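Local coordinates for protein 6-O-methylguanine DNA methyltransferase (Enterococcus faecalis, PDB 2B6C) that is of unknown function but, as an all-helical member of the AlkD-like family, probably acts in the repair of alkylated DNA, at residues Val28-Pro33 against Glu68-Tyr73; Tyr63-Glu68 against Val98-Trp103. All blocks are in the same frame, centred on the assembly; numbering follows the deposited sequence. Where two conformers were deposited one is given.

Contact 1 (Val28-Pro33 with Glu68-Tyr73) and contact 2 (Tyr63-Glu68 with Val98-Trp103) meet at the short turn between helix 53-65 and helix 69-81, and their centres lie about 10 Å apart. They share Glu68, and their segments alternate along the chain: one loop packs on the start of helix 69-81, the other on the end of helix 53-65. A probable hydrogen bond of 2.8 Å from Arg69 NH1 to Lys101 O ties them directly. No catalytic site is identified here; Thr67 OG1 and, in the conformer modelled, Glu68 OE2 each hydrogen-bond glycerol, probably from the crystallisation liquor.

Contact 1: residues Val28-Pro33 against Glu68-Tyr73; sequences VFAGIP and EREYQY
The Glu70 carboxylate is gripped by three consecutive backbone N-H groups of the loop ahead of helix 34-48. Ala30 N donates to Glu70 OE1 at 2.8 Å through an almost straight bond (176° at the hydrogen) that uses the syn lone pair. The other oxygen takes two donors: Gly31 N reaches Glu70 OE2 at 2.7 Å on the syn side, and Ile32 N reaches Glu70 OE2 at 2.9 Å on the anti side, both from somewhat out of the carboxylate plane. Arg69 N adds a backbone bond to Val28 O, at 2.7 Å, where helix 69-81 begins.

Ala30 has right-handed and Gly31 left-handed helical backbone angles, so the three N-H groups converge as in an anion-binding nest, here occupied by a side-chain carboxylate. These donors would probably stabilise the charged form of the buried Glu70, whose side chain also touches Arg37 of helix 34-48.

Outside this polar centre, Arg69 CB sits over one face of the Phe29 ring, 3.6 Å from its centroid and 13° off the normal, a CH-pi contact. With Arg69 CG anti to the backbone N (chi1 -168°), that methylene comes within 3.4 Å of Phe29 CZ. The guanidinium continues to Lys101 O and a salt bridge with Asp105. At the ring edge, in its plane, Glu70 OE2 lies 3.5 Å from Phe29 CD2. Tyr73, whose hydroxyl is hydrogen-bonded to Asp105, packs obliquely beside Phe29, CE2 to CE2 at 4.2 Å.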
loop_
_atom_site.group_PDB
_atom_site.type_symbol
_atom_site.label_atom_id
_atom_site.label_comp_id
_atom_site.label_asym_id
_atom_site.label_seq_id
_atom_site.Cartn_x
_atom_site.Cartn_y
_atom_site.Cartn_z
ATOM N N VAL B 28 -13.035 -20.886 20.567
ATOM C CA VAL B 28 -12.172 -22.024 20.262
ATOM C C VAL B 28 -10.917 -21.467 19.538
ATOM O O VAL B 28 -11.038 -20.649 18.606
ATOM C CB VAL B 28 -12.947 -23.125 19.444
ATOM C CG1 VAL B 28 -12.066 -24.374 19.133
ATOM C CG2 VAL B 28 -14.185 -23.563 20.205
ATOM N N PHE B 29 -9.724 -21.889 19.971
ATOM C CA PHE B 29 -8.485 -21.512 19.299
ATOM C C PHE B 29 -7.825 -22.695 18.610
ATOM O O PHE B 29 -7.970 -23.854 19.063
ATOM C CB PHE B 29 -7.482 -20.887 20.292
ATOM C CG PHE B 29 -7.727 -19.419 20.542
ATOM C CD1 PHE B 29 -8.693 -19.011 21.459
ATOM C CD2 PHE B 29 -7.016 -18.449 19.829
ATOM C CE1 PHE B 29 -8.948 -17.605 21.676
ATOM C CE2 PHE B 29 -7.245 -17.073 20.035
ATOM C CZ PHE B 29 -8.197 -16.661 20.977
ATOM N N ALA B 30 -7.076 -22.412 17.548
ATOM C CA ALA B 30 -6.258 -23.449 16.933
ATOM C C ALA B 30 -4.940 -23.541 17.716
ATOM O O ALA B 30 -4.349 -24.592 17.796
ATOM C CB ALA B 30 -6.002 -23.153 15.453
ATOM N N GLY B 31 -4.501 -22.422 18.287
ATOM C CA GLY B 31 -3.234 -22.360 18.989
ATOM C C GLY B 31 -2.106 -21.817 18.135
ATOM O O GLY B 31 -0.991 -22.329 18.185
ATOM N N ILE B 32 -2.410 -20.760 17.376
ATOM C CA ILE B 32 -1.447 -20.105 16.495
ATOM C C ILE B 32 -1.227 -18.660 16.915
ATOM O O ILE B 32 -2.031 -17.790 16.558
ATOM C CB ILE B 32 -1.949 -20.066 15.021
ATOM C CG1 ILE B 32 -2.525 -21.418 14.583
ATOM C CG2 ILE B 32 -0.799 -19.614 14.081
ATOM C CD1 ILE B 32 -1.499 -22.548 14.499
ATOM N N PRO B 33 -0.123 -18.380 17.622
ATOM C CA PRO B 33 0.128 -16.987 18.011
ATOM C C PRO B 33 0.284 -16.063 16.784
ATOM O O PRO B 33 0.587 -16.537 15.686
ATOM C CB PRO B 33 1.420 -17.080 18.842
ATOM C CG PRO B 33 1.439 -18.591 19.329
ATOM C CD PRO B 33 0.928 -19.293 18.106
ATOM N N GLU B 68 -12.356 -21.628 14.615
ATOM C CA GLU B 68 -11.252 -21.159 15.414
ATOM C C GLU B 68 -11.067 -19.659 15.274
ATOM O O GLU B 68 -11.222 -19.088 14.169
ATOM C CB GLU B 68 -9.993 -21.927 15.038
ATOM C CG GLU B 68 -10.160 -23.409 15.197
ATOM C CD GLU B 68 -10.849 -24.164 14.008
ATOM O OE1 GLU B 68 -11.436 -23.606 13.035
ATOM O OE2 GLU B 68 -10.825 -25.388 14.101
ATOM N N ARG B 69 -10.731 -19.044 16.395
ATOM C CA ARG B 69 -10.606 -17.594 16.525
ATOM C C ARG B 69 -9.577 -16.999 15.526
ATOM O O ARG B 69 -9.789 -15.948 14.979
ATOM C CB ARG B 69 -10.214 -17.286 17.974
ATOM C CG ARG B 69 -10.318 -15.830 18.393
ATOM C CD ARG B 69 -11.555 -15.156 17.835
ATOM N NE ARG B 69 -11.859 -13.890 18.519
ATOM C CZ ARG B 69 -12.931 -13.141 18.271
ATOM N NH1 ARG B 69 -13.800 -13.529 17.342
ATOM N NH2 ARG B 69 -13.131 -12.004 18.955
ATOM N N GLU B 70 -8.473 -17.696 15.291
ATOM C CA GLU B 70 -7.427 -17.170 14.382
ATOM C C GLU B 70 -7.948 -16.922 12.935
ATOM O O GLU B 70 -7.419 -16.082 12.218
ATOM C CB GLU B 70 -6.199 -18.080 14.412
ATOM C CG GLU B 70 -5.564 -18.199 15.804
ATOM C CD GLU B 70 -5.991 -19.452 16.548
ATOM O OE1 GLU B 70 -7.148 -19.904 16.411
ATOM O OE2 GLU B 70 -5.161 -20.004 17.289
ATOM N N TYR B 71 -8.997 -17.632 12.534
ATOM C CA TYR B 71 -9.644 -17.384 11.251
ATOM C C TYR B 71 -10.391 -16.064 11.190
ATOM O O TYR B 71 -10.485 -15.475 10.108
ATOM C CB TYR B 71 -10.560 -18.531 10.878
ATOM C CG TYR B 71 -9.777 -19.814 10.626
ATOM C CD1 TYR B 71 -8.856 -19.909 9.552
ATOM C CD2 TYR B 71 -9.953 -20.924 11.443
ATOM C CE1 TYR B 71 -8.155 -21.086 9.309
ATOM C CE2 TYR B 71 -9.230 -22.097 11.225
ATOM C CZ TYR B 71 -8.340 -22.171 10.157
ATOM O OH TYR B 71 -7.648 -23.349 9.964
ATOM N N GLN B 72 -10.908 -15.583 12.331
ATOM C CA GLN B 72 -11.482 -14.206 12.358
ATOM C C GLN B 72 -10.365 -13.198 12.192
ATOM O O GLN B 72 -10.551 -12.174 11.524
ATOM C CB GLN B 72 -12.289 -13.880 13.626
ATOM C CG GLN B 72 -13.652 -14.519 13.712
ATOM C CD GLN B 72 -13.611 -15.915 14.266
ATOM O OE1 GLN B 72 -13.674 -16.897 13.511
ATOM N NE2 GLN B 72 -13.535 -16.028 15.581
ATOM N N TYR B 73 -9.190 -13.507 12.753
ATOM C CA TYR B 73 -8.032 -12.611 12.640
ATOM C C TYR B 73 -7.555 -12.578 11.200
ATOM O O TYR B 73 -7.164 -11.515 10.709
ATOM C CB TYR B 73 -6.856 -13.038 13.525
ATOM C CG TYR B 73 -7.125 -13.135 15.018
ATOM C CD1 TYR B 73 -8.144 -12.383 15.630
ATOM C CD2 TYR B 73 -6.300 -13.949 15.841
ATOM C CE1 TYR B 73 -8.372 -12.468 16.989
ATOM C CE2 TYR B 73 -6.522 -14.049 17.212
ATOM C CZ TYR B 73 -7.550 -13.289 17.789
ATOM O OH TYR B 73 -7.753 -13.355 19.148
#

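Contact 2: residues Tyr63-Glu68 against Val98-Trp103; sequences YYQKTE and VPQKAW
Direct hydrogen bonds from Tyr64, Gln65 and Lys101 join the two segments. Tyr64 OH donates to Gln100 O at 2.6 Å, the hydroxyl being tilted 29° from the carbonyl plane while the oxygen lies at the edge of the phenol ring. The same hydroxyl is also hydrogen-bonded to Trp110 NE1, which gives this buried group a second partner. In the reverse sense, Lys101 NZ donates to Tyr64 O at 2.9 Å, in the plane of that carbonyl. Lys66 O is comparably close to the ammonium, but its angle is too poor for a bond. Because these carbonyls cluster near the C-terminal end of helix 53-65, the positive charge is probably favourably placed. Side chain meets side chain where Gln65 NE2 donates to Gln100 OE1 at 3.2 Å; the amide planes are only 18° apart, so the two groups lie nearly flat with each other.

Two waters extend the polar network. One donates both to Gln65 OE1 (3.0 Å) and to Gln100 OE1 (2.7 Å), bridging the amides. The other accepts from Lys101 NZ at 2.9 Å and donates to Thr67 O.

Apolar contact gathers at one ring atom: Tyr64 CE2 is met by Gln100 CB at 3.9 Å and by Lys101 CG at 4.0 Å, the latter approaching the ring obliquely.

Gln100 NE2 turns back to Ala96 O, while the Tyr64 ring meets Tyr97 and touches Gln72 and Ala75 of helix 69-81. The contact thus joins the end of helix 53-65 to the loop between helices 88-94 and 104-120, with helix 69-81 alongside and helix 138-146 packing on Val98, Pro99 and Ala102.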
loop_
_atom_site.group_PDB
_atom_site.type_symbol
_atom_site.label_atom_id
_atom_site.label_comp_id
_atom_site.label_asym_id
_atom_site.label_seq_id
_atom_site.Cartn_x
_atom_site.Cartn_y
_atom_site.Cartn_z
ATOM N N TYR B 63 -13.836 -17.050 6.058
ATOM C CA TYR B 63 -12.881 -17.113 7.187
ATOM C C TYR B 63 -13.512 -16.663 8.516
ATOM O O TYR B 63 -13.227 -17.228 9.576
ATOM C CB TYR B 63 -11.606 -16.315 6.898
ATOM C CG TYR B 63 -10.651 -17.047 5.967
ATOM C CD1 TYR B 63 -9.846 -18.079 6.439
ATOM C CD2 TYR B 63 -10.559 -16.704 4.623
ATOM C CE1 TYR B 63 -9.000 -18.775 5.586
ATOM C CE2 TYR B 63 -9.733 -17.373 3.769
ATOM C CZ TYR B 63 -8.943 -18.416 4.249
ATOM O OH TYR B 63 -8.098 -19.087 3.396
ATOM N N TYR B 64 -14.380 -15.650 8.467
ATOM C CA TYR B 64 -14.979 -15.132 9.693
ATOM C C TYR B 64 -15.892 -16.176 10.310
ATOM O O TYR B 64 -15.991 -16.291 11.520
ATOM C CB TYR B 64 -15.750 -13.829 9.433
ATOM C CG TYR B 64 -15.809 -12.943 10.665
ATOM C CD1 TYR B 64 -14.738 -12.109 10.984
ATOM C CD2 TYR B 64 -16.903 -12.983 11.537
ATOM C CE1 TYR B 64 -14.773 -11.317 12.111
ATOM C CE2 TYR B 64 -16.953 -12.175 12.708
ATOM C CZ TYR B 64 -15.890 -11.342 12.969
ATOM O OH TYR B 64 -15.880 -10.537 14.102
ATOM N N GLN B 65 -16.519 -16.993 9.470
ATOM C CA GLN B 65 -17.462 -17.970 9.987
ATOM C C GLN B 65 -16.811 -19.327 10.359
ATOM O O GLN B 65 -17.480 -20.193 10.906
ATOM C CB GLN B 65 -18.666 -18.109 9.040
ATOM C CG GLN B 65 -19.386 -16.754 8.667
ATOM C CD GLN B 65 -19.826 -15.868 9.885
ATOM O OE1 GLN B 65 -20.084 -16.368 10.998
ATOM N NE2 GLN B 65 -19.933 -14.541 9.651
ATOM N N LYS B 66 -15.508 -19.494 10.112
ATOM C CA LYS B 66 -14.796 -20.681 10.578
ATOM C C LYS B 66 -14.738 -20.678 12.116
ATOM O O LYS B 66 -14.832 -19.626 12.738
ATOM C CB LYS B 66 -13.389 -20.764 9.946
ATOM C CG LYS B 66 -13.414 -21.159 8.462
ATOM C CD LYS B 66 -12.048 -21.192 7.736
ATOM C CE LYS B 66 -11.201 -22.432 8.105
ATOM N NZ LYS B 66 -11.795 -23.814 7.772
ATOM N N THR B 67 -14.532 -21.856 12.709
ATOM C CA THR B 67 -14.666 -22.053 14.134
ATOM C C THR B 67 -13.611 -21.379 14.967
ATOM O O THR B 67 -13.926 -20.676 15.926
ATOM C CB THR B 67 -14.687 -23.569 14.459
ATOM O OG1 THR B 67 -15.899 -24.102 13.943
ATOM C CG2 THR B 67 -14.644 -23.811 15.990
ATOM N N GLU B 68 -12.356 -21.628 14.615
ATOM C CA GLU B 68 -11.252 -21.159 15.414
ATOM C C GLU B 68 -11.067 -19.659 15.274
ATOM O O GLU B 68 -11.222 -19.088 14.169
ATOM C CB GLU B 68 -9.993 -21.927 15.038
ATOM C CG GLU B 68 -10.160 -23.409 15.197
ATOM C CD GLU B 68 -10.849 -24.164 14.008
ATOM O OE1 GLU B 68 -11.436 -23.606 13.035
ATOM O OE2 GLU B 68 -10.825 -25.388 14.101
ATOM N N VAL B 98 -18.763 -6.101 13.296
ATOM C CA VAL B 98 -18.226 -5.633 14.572
ATOM C C VAL B 98 -18.860 -6.332 15.820
ATOM O O VAL B 98 -18.134 -6.853 16.652
ATOM C CB VAL B 98 -18.224 -4.073 14.655
ATOM C CG1 VAL B 98 -17.868 -3.609 16.079
ATOM C CG2 VAL B 98 -17.251 -3.486 13.617
ATOM N N PRO B 99 -20.212 -6.409 15.892
ATOM C CA PRO B 99 -20.873 -7.159 16.951
ATOM C C PRO B 99 -20.812 -8.709 16.825
ATOM O O PRO B 99 -21.106 -9.402 17.822
ATOM C CB PRO B 99 -22.356 -6.714 16.857
ATOM C CG PRO B 99 -22.491 -5.847 15.709
ATOM C CD PRO B 99 -21.177 -5.759 14.977
ATOM N N GLN B 100 -20.450 -9.244 15.650
ATOM C CA GLN B 100 -20.322 -10.701 15.484
ATOM C C GLN B 100 -19.024 -11.275 16.059
ATOM O O GLN B 100 -17.920 -10.767 15.758
ATOM C CB GLN B 100 -20.432 -11.144 14.027
ATOM C CG GLN B 100 -21.648 -10.699 13.248
ATOM C CD GLN B 100 -21.542 -11.205 11.795
ATOM O OE1 GLN B 100 -21.236 -12.378 11.554
ATOM N NE2 GLN B 100 -21.773 -10.328 10.838
ATOM N N LYS B 101 -19.162 -12.338 16.874
ATOM C CA LYS B 101 -18.046 -12.996 17.546
ATOM C C LYS B 101 -17.166 -11.922 18.259
ATOM O O LYS B 101 -15.944 -11.933 18.151
ATOM C CB LYS B 101 -17.206 -13.829 16.556
ATOM C CG LYS B 101 -18.036 -14.683 15.601
ATOM C CD LYS B 101 -17.147 -15.637 14.830
ATOM C CE LYS B 101 -17.887 -16.810 14.216
ATOM N NZ LYS B 101 -16.884 -17.841 13.831
ATOM N N ALA B 102 -17.821 -11.013 18.957
ATOM C CA ALA B 102 -17.195 -9.809 19.462
ATOM C C ALA B 102 -16.543 -9.987 20.813
ATOM O O ALA B 102 -17.166 -10.513 21.769
ATOM C CB ALA B 102 -18.218 -8.671 19.541
ATOM N N TRP B 103 -15.302 -9.508 20.891
ATOM C CA TRP B 103 -14.589 -9.379 22.157
ATOM C C TRP B 103 -13.527 -8.320 21.851
ATOM O O TRP B 103 -13.431 -7.895 20.705
ATOM C CB TRP B 103 -13.958 -10.722 22.561
ATOM C CG TRP B 103 -13.427 -10.787 23.974
ATOM C CD1 TRP B 103 -12.142 -11.053 24.357
ATOM C CD2 TRP B 103 -14.186 -10.612 25.188
ATOM N NE1 TRP B 103 -12.052 -11.056 25.740
ATOM C CE2 TRP B 103 -13.296 -10.813 26.268
ATOM C CE3 TRP B 103 -15.541 -10.345 25.461
ATOM C CZ2 TRP B 103 -13.703 -10.723 27.600
ATOM C CZ3 TRP B 103 -15.948 -10.265 26.807
ATOM C CH2 TRP B 103 -15.023 -10.441 27.846
HETATM O O HOH W 1 -20.916 -14.483 13.221
HETATM O O HOH W 2 -15.092 -18.274 16.057
#